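Local coordinates for peptide methionine sulfoxide reductase msrA/msrB (Neisseria meningitidis, PDB 3BQG), which catalyses, through its central MsrA domain, the reduction of methionine sulfoxide in peptides back to methionine, by way of a cysteine sulfenic acid intermediate, at residues I71-Y74 and F75-V78; E17-F20 and Q21-G25. The protein carries 1 engineered substitution. All coordinates share one frame; numbering follows the deposited sequence.

Contact 1 of 2, residues I71-Y74 and F75-V78; sequences ILQY and FFRV
The amide of F76 donates to the carbonyl of L72, N to O 2.9 Å and nearly straight at 170°, and one residue back F75 N reaches I71 O at 3.1 Å. Past these two i to i+4 bonds, i to i+3 bonding appears: R77 N divides itself weakly between Q73 O and Y74 O, and V78 N bonds F75 O. Y74 O also accepts from Y19 OH of helix 14-21. The L72 carbonyl lies against the F76 side chain, its O 3.1 Å from ring atom CD2 in an oblique approach, while L72 CB packs on F76 CE2 at 4.0 Å. Q73, its chain bent at chi2, brings OE1 to the edge of the same ring, close to the ring plane, with CD2 4.1 Å away. Y74 and R77 run alongside each other, pointing the same way. The R77 chain leaves the backbone extended, CG anti to N (chi1 177°), and turns only at chi3, which brings Y74 CD1 over the rim of one guanidinium face, with NH1 3.9 Å from CE1; the planes are 64° apart, no parallel stack. NH1 also donates to the carbonyls of K160 and E163, late in the modelled chain. I71 and F75 face strand 3-10, L72 and F76 helix 106-117, forming the inner side of largely buried helix 68-78, the helix of the second beta-alpha-beta unit in a ferredoxin-like (beta-alpha-beta-beta-alpha-beta) core.

Contact 2 of 2, residues E17-F20 and Q21-G25; sequences EAYF and QRIDG
Q21 N donates to E17 O at 3.1 Å, meeting the acceptor nearly along the C=O axis, and this is the i to i+4 bond across the end of helix 14-21. Next along the chain the bonding changes to i to i+3. R22 N makes a weak bond of 3.3 Å to Y19 O, and I23 N reaches F20 O, also at 3.3 Å; there the N-H points fairly straight at the oxygen (158°), but the donor stands well above the carbonyl plane, away from the lone pairs. The side chains follow the unwinding backbone. Q21 places CG beside its own backbone N (chi1 -78°), 3.5 Å from E17 O, while its amide leads away. R22 lays CG near A18 O at 3.7 Å, and its guanidinium turns outward to a salt bridge from NH1 to D162. I23 points back at the helix and carries the apolar part of the contact: its CD1 meets F20 CD1 at 4.0 Å, the two side chains lying alongside each other, and touches Y19 CE2 more loosely at 4.3 Å, oblique to both rings. Beside it, F20 sets CE2 at the edge of the Y19 ring, in its plane. The E17 carboxylate turns the other way, accepting from the amide of D144. Backbone bonding of G25 with D62 leads the chain into strand 26-34. The whole is a helix C-terminus closed by i to i+3 bonds and a hydrophobic residue folded back on it, the end of the helix in the first beta-alpha-beta crossover (strand 3-10, helix 14-21, strand 26-34) of the ferredoxin-like core.

How the contacts relate
Contact 2 comes first along the chain, at the end of helix 14-21 and in the loop to strand 26-34; contact 1 follows in helix 68-78, after strand 54-62. Their centres are about 11 Å apart and they touch directly. Y19 OH lies 2.6 Å from Y74 O, a probable hydrogen bond, and Y74 CD1 packs on I23 CD1 at 3.5 Å, with V78 CG1 equally close to Y19 CE1. The two crossover helices thus pack side by side on the mixed six-stranded sheet, F20 reaching V59 of strand 54-62 and F75 reaching L8 of strand 3-10. The modified C12, a sulfenic acid here, lies in the segment between strand 3-10 and helix 14-21.

Contact 1 of 2, residues I71-Y74 and F75-V78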
ATOM      1  N   ILE A  71      -0.059   5.453  10.094  1.00 19.50           N
ATOM      2  CA  ILE A  71       0.225   4.633   8.914  1.00 19.48           C
ATOM      3  C   ILE A  71      -0.381   5.261   7.659  1.00 19.03           C
ATOM      4  O   ILE A  71       0.251   5.289   6.601  1.00 18.86           O
ATOM      5  CB  ILE A  71      -0.338   3.201   9.072  1.00 17.48           C
ATOM      6  CG1 ILE A  71       0.410   2.458  10.185  1.00 17.26           C
ATOM      7  CG2 ILE A  71      -0.221   2.446   7.750  1.00 17.13           C
ATOM      8  CD1 ILE A  71       1.888   2.208   9.885  1.00 18.41           C
ATOM      9  N   LEU A  72      -1.608   5.765   7.776  1.00 19.36           N
ATOM     10  CA  LEU A  72      -2.264   6.382   6.630  1.00 20.12           C
ATOM     11  C   LEU A  72      -1.577   7.682   6.205  1.00 20.26           C
ATOM     12  O   LEU A  72      -1.495   7.981   5.010  1.00 20.60           O
ATOM     13  CB  LEU A  72      -3.746   6.628   6.928  1.00 18.95           C
ATOM     14  CG  LEU A  72      -4.576   5.349   7.118  1.00 19.68           C
ATOM     15  CD1 LEU A  72      -6.041   5.707   7.340  1.00 18.60           C
ATOM     16  CD2 LEU A  72      -4.436   4.455   5.887  1.00 17.67           C
ATOM     17  N   GLN A  73      -1.081   8.456   7.167  1.00 19.35           N
ATOM     18  CA  GLN A  73      -0.395   9.697   6.820  1.00 18.67           C
ATOM     19  C   GLN A  73       0.875   9.385   6.025  1.00 19.14           C
ATOM     20  O   GLN A  73       1.174  10.061   5.042  1.00 20.39           O
ATOM     21  CB  GLN A  73      -0.061  10.503   8.078  1.00 21.77           C
ATOM     22  CG  GLN A  73      -1.297  10.964   8.843  1.00 23.88           C
ATOM     23  CD  GLN A  73      -2.248  11.784   7.980  1.00 24.31           C
ATOM     24  OE1 GLN A  73      -3.424  11.448   7.835  1.00 26.61           O
ATOM     25  NE2 GLN A  73      -1.740  12.865   7.407  1.00 24.59           N
ATOM     26  N   TYR A  74       1.614   8.361   6.443  1.00 17.46           N
ATOM     27  CA  TYR A  74       2.827   7.961   5.728  1.00 18.57           C
ATOM     28  C   TYR A  74       2.448   7.530   4.309  1.00 18.22           C
ATOM     29  O   TYR A  74       3.174   7.790   3.349  1.00 16.35           O
ATOM     30  CB  TYR A  74       3.513   6.791   6.446  1.00 20.26           C
ATOM     31  CG  TYR A  74       4.371   7.198   7.628  1.00 23.27           C
ATOM     32  CD1 TYR A  74       5.534   7.950   7.443  1.00 25.32           C
ATOM     33  CD2 TYR A  74       4.043   6.801   8.924  1.00 24.64           C
ATOM     34  CE1 TYR A  74       6.354   8.292   8.516  1.00 26.04           C
ATOM     35  CE2 TYR A  74       4.858   7.136  10.010  1.00 24.42           C
ATOM     36  CZ  TYR A  74       6.012   7.878   9.795  1.00 26.93           C
ATOM     37  OH  TYR A  74       6.840   8.194  10.848  1.00 28.41           O
ATOM     38  N   PHE A  75       1.302   6.866   4.197  1.00 16.93           N
ATOM     39  CA  PHE A  75       0.788   6.395   2.912  1.00 16.55           C
ATOM     40  C   PHE A  75       0.546   7.588   1.993  1.00 17.12           C
ATOM     41  O   PHE A  75       1.075   7.644   0.881  1.00 16.46           O
ATOM     42  CB  PHE A  75      -0.526   5.638   3.139  1.00 17.17           C
ATOM     43  CG  PHE A  75      -1.161   5.107   1.884  1.00 16.82           C
ATOM     44  CD1 PHE A  75      -0.532   4.124   1.127  1.00 16.32           C
ATOM     45  CD2 PHE A  75      -2.422   5.549   1.494  1.00 17.75           C
ATOM     46  CE1 PHE A  75      -1.150   3.588  -0.002  1.00 17.10           C
ATOM     47  CE2 PHE A  75      -3.053   5.019   0.361  1.00 18.05           C
ATOM     48  CZ  PHE A  75      -2.415   4.033  -0.384  1.00 17.12           C
ATOM     49  N   PHE A  76      -0.250   8.543   2.474  1.00 17.17           N
ATOM     50  CA  PHE A  76      -0.597   9.740   1.707  1.00 19.09           C
ATOM     51  C   PHE A  76       0.590  10.613   1.321  1.00 19.79           C
ATOM     52  O   PHE A  76       0.504  11.394   0.375  1.00 19.81           O
ATOM     53  CB  PHE A  76      -1.601  10.609   2.477  1.00 19.43           C
ATOM     54  CG  PHE A  76      -2.933   9.952   2.711  1.00 20.23           C
ATOM     55  CD1 PHE A  76      -3.588   9.280   1.682  1.00 22.44           C
ATOM     56  CD2 PHE A  76      -3.535  10.007   3.962  1.00 20.63           C
ATOM     57  CE1 PHE A  76      -4.829   8.673   1.897  1.00 23.36           C
ATOM     58  CE2 PHE A  76      -4.773   9.407   4.188  1.00 22.24           C
ATOM     59  CZ  PHE A  76      -5.419   8.736   3.154  1.00 20.74           C
ATOM     60  N   ARG A  77       1.684  10.504   2.065  1.00 20.76           N
ATOM     61  CA  ARG A  77       2.869  11.298   1.783  1.00 22.01           C
ATOM     62  C   ARG A  77       3.511  10.949   0.444  1.00 22.20           C
ATOM     63  O   ARG A  77       4.067  11.816  -0.229  1.00 22.64           O
ATOM     64  CB  ARG A  77       3.902  11.114   2.903  1.00 22.23           C
ATOM     65  CG  ARG A  77       5.217  11.839   2.665  1.00 24.71           C
ATOM     66  CD  ARG A  77       6.188  11.631   3.825  1.00 25.82           C
ATOM     67  NE  ARG A  77       5.665  12.149   5.087  1.00 25.36           N
ATOM     68  CZ  ARG A  77       6.266  11.991   6.263  1.00 26.66           C
ATOM     69  NH1 ARG A  77       7.411  11.331   6.333  1.00 26.70           N
ATOM     70  NH2 ARG A  77       5.721  12.484   7.369  1.00 28.38           N
ATOM     71  N   VAL A  78       3.412   9.686   0.042  1.00 21.52           N
ATOM     72  CA  VAL A  78       4.048   9.252  -1.195  1.00 21.00           C
ATOM     73  C   VAL A  78       3.150   8.695  -2.301  1.00 21.29           C
ATOM     74  O   VAL A  78       3.621   8.436  -3.410  1.00 20.78           O
ATOM     75  CB  VAL A  78       5.145   8.214  -0.874  1.00 20.87           C
ATOM     76  CG1 VAL A  78       6.186   8.840   0.066  1.00 23.64           C
ATOM     77  CG2 VAL A  78       4.532   6.986  -0.229  1.00 20.03           C
TER

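Contact 2 of 2, residues E17-F20 and Q21-G25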
ATOM      1  N   GLU A  17       6.918  -0.873  -0.526  1.00 19.02           N
ATOM      2  CA  GLU A  17       7.396  -1.778   0.512  1.00 20.81           C
ATOM      3  C   GLU A  17       8.683  -1.230   1.117  1.00 19.64           C
ATOM      4  O   GLU A  17       8.816  -1.128   2.338  1.00 19.72           O
ATOM      5  CB  GLU A  17       7.675  -3.169  -0.053  1.00 22.19           C
ATOM      6  CG  GLU A  17       8.403  -4.065   0.951  1.00 27.36           C
ATOM      7  CD  GLU A  17       9.105  -5.227   0.293  1.00 30.55           C
ATOM      8  OE1 GLU A  17       9.880  -4.991  -0.658  1.00 32.61           O
ATOM      9  OE2 GLU A  17       8.885  -6.378   0.724  1.00 34.10           O
ATOM     10  N   ALA A  18       9.625  -0.879   0.249  1.00 18.15           N
ATOM     11  CA  ALA A  18      10.908  -0.338   0.688  1.00 19.34           C
ATOM     12  C   ALA A  18      10.674   0.868   1.585  1.00 18.74           C
ATOM     13  O   ALA A  18      11.378   1.084   2.569  1.00 20.11           O
ATOM     14  CB  ALA A  18      11.736   0.065  -0.525  1.00 18.14           C
ATOM     15  N   TYR A  19       9.674   1.658   1.223  1.00 18.34           N
ATOM     16  CA  TYR A  19       9.307   2.849   1.975  1.00 18.53           C
ATOM     17  C   TYR A  19       8.837   2.520   3.399  1.00 18.00           C
ATOM     18  O   TYR A  19       9.342   3.084   4.365  1.00 17.18           O
ATOM     19  CB  TYR A  19       8.209   3.598   1.207  1.00 18.77           C
ATOM     20  CG  TYR A  19       7.588   4.771   1.925  1.00 19.94           C
ATOM     21  CD1 TYR A  19       8.281   5.972   2.090  1.00 20.46           C
ATOM     22  CD2 TYR A  19       6.285   4.690   2.414  1.00 20.04           C
ATOM     23  CE1 TYR A  19       7.684   7.064   2.723  1.00 18.05           C
ATOM     24  CE2 TYR A  19       5.685   5.771   3.044  1.00 19.13           C
ATOM     25  CZ  TYR A  19       6.385   6.953   3.195  1.00 19.07           C
ATOM     26  OH  TYR A  19       5.772   8.023   3.809  1.00 18.77           O
ATOM     27  N   PHE A  20       7.877   1.607   3.535  1.00 19.30           N
ATOM     28  CA  PHE A  20       7.367   1.274   4.864  1.00 22.43           C
ATOM     29  C   PHE A  20       8.356   0.554   5.783  1.00 24.74           C
ATOM     30  O   PHE A  20       8.257   0.659   7.003  1.00 25.68           O
ATOM     31  CB  PHE A  20       6.056   0.482   4.746  1.00 20.38           C
ATOM     32  CG  PHE A  20       4.838   1.363   4.691  1.00 19.75           C
ATOM     33  CD1 PHE A  20       4.257   1.840   5.861  1.00 17.69           C
ATOM     34  CD2 PHE A  20       4.331   1.792   3.470  1.00 18.50           C
ATOM     35  CE1 PHE A  20       3.192   2.746   5.821  1.00 21.61           C
ATOM     36  CE2 PHE A  20       3.268   2.699   3.412  1.00 19.53           C
ATOM     37  CZ  PHE A  20       2.694   3.176   4.594  1.00 18.64           C
ATOM     38  N   GLN A  21       9.318  -0.159   5.206  1.00 27.11           N
ATOM     39  CA  GLN A  21      10.317  -0.866   6.005  1.00 30.10           C
ATOM     40  C   GLN A  21      11.233   0.095   6.762  1.00 31.68           C
ATOM     41  O   GLN A  21      11.736  -0.239   7.835  1.00 33.14           O
ATOM     42  CB  GLN A  21      11.163  -1.784   5.114  1.00 30.73           C
ATOM     43  CG  GLN A  21      10.472  -3.082   4.726  1.00 33.23           C
ATOM     44  CD  GLN A  21      10.443  -4.092   5.865  1.00 35.69           C
ATOM     45  OE1 GLN A  21      10.153  -3.747   7.011  1.00 39.20           O
ATOM     46  NE2 GLN A  21      10.733  -5.346   5.550  1.00 38.70           N
ATOM     47  N   ARG A  22      11.449   1.287   6.209  1.00 32.87           N
ATOM     48  CA  ARG A  22      12.314   2.281   6.848  1.00 33.08           C
ATOM     49  C   ARG A  22      11.680   2.990   8.039  1.00 31.85           C
ATOM     50  O   ARG A  22      12.361   3.705   8.771  1.00 34.35           O
ATOM     51  CB  ARG A  22      12.753   3.346   5.833  1.00 34.94           C
ATOM     52  CG  ARG A  22      13.780   2.876   4.817  1.00 38.66           C
ATOM     53  CD  ARG A  22      14.229   4.012   3.896  1.00 41.09           C
ATOM     54  NE  ARG A  22      14.828   5.126   4.630  1.00 44.14           N
ATOM     55  CZ  ARG A  22      15.995   5.682   4.318  1.00 45.76           C
ATOM     56  NH1 ARG A  22      16.465   6.692   5.037  1.00 46.75           N
ATOM     57  NH2 ARG A  22      16.698   5.223   3.292  1.00 47.79           N
ATOM     58  N   ILE A  23      10.383   2.791   8.245  1.00 30.63           N
ATOM     59  CA  ILE A  23       9.681   3.460   9.335  1.00 27.50           C
ATOM     60  C   ILE A  23       9.707   2.716  10.669  1.00 28.25           C
ATOM     61  O   ILE A  23       9.325   1.548  10.751  1.00 27.27           O
ATOM     62  CB  ILE A  23       8.211   3.729   8.932  1.00 28.13           C
ATOM     63  CG1 ILE A  23       8.180   4.562   7.645  1.00 25.57           C
ATOM     64  CG2 ILE A  23       7.482   4.463  10.051  1.00 27.26           C
ATOM     65  CD1 ILE A  23       6.795   4.753   7.068  1.00 25.67           C
ATOM     66  N   ASP A  24      10.162   3.405  11.713  1.00 28.00           N
ATOM     67  CA  ASP A  24      10.226   2.832  13.060  1.00 28.37           C
ATOM     68  C   ASP A  24       8.796   2.575  13.541  1.00 26.71           C
ATOM     69  O   ASP A  24       7.978   3.494  13.609  1.00 26.41           O
ATOM     70  CB  ASP A  24      10.945   3.804  14.009  1.00 29.39           C
ATOM     71  CG  ASP A  24      11.022   3.289  15.438  1.00 31.12           C
ATOM     72  OD1 ASP A  24      11.442   2.131  15.642  1.00 32.89           O
ATOM     73  OD2 ASP A  24      10.670   4.054  16.362  1.00 33.55           O
ATOM     74  N   GLY A  25       8.498   1.322  13.864  1.00 26.01           N
ATOM     75  CA  GLY A  25       7.156   0.974  14.303  1.00 24.62           C
ATOM     76  C   GLY A  25       6.585  -0.068  13.359  1.00 24.20           C
ATOM     77  O   GLY A  25       5.648  -0.795  13.691  1.00 24.25           O
TER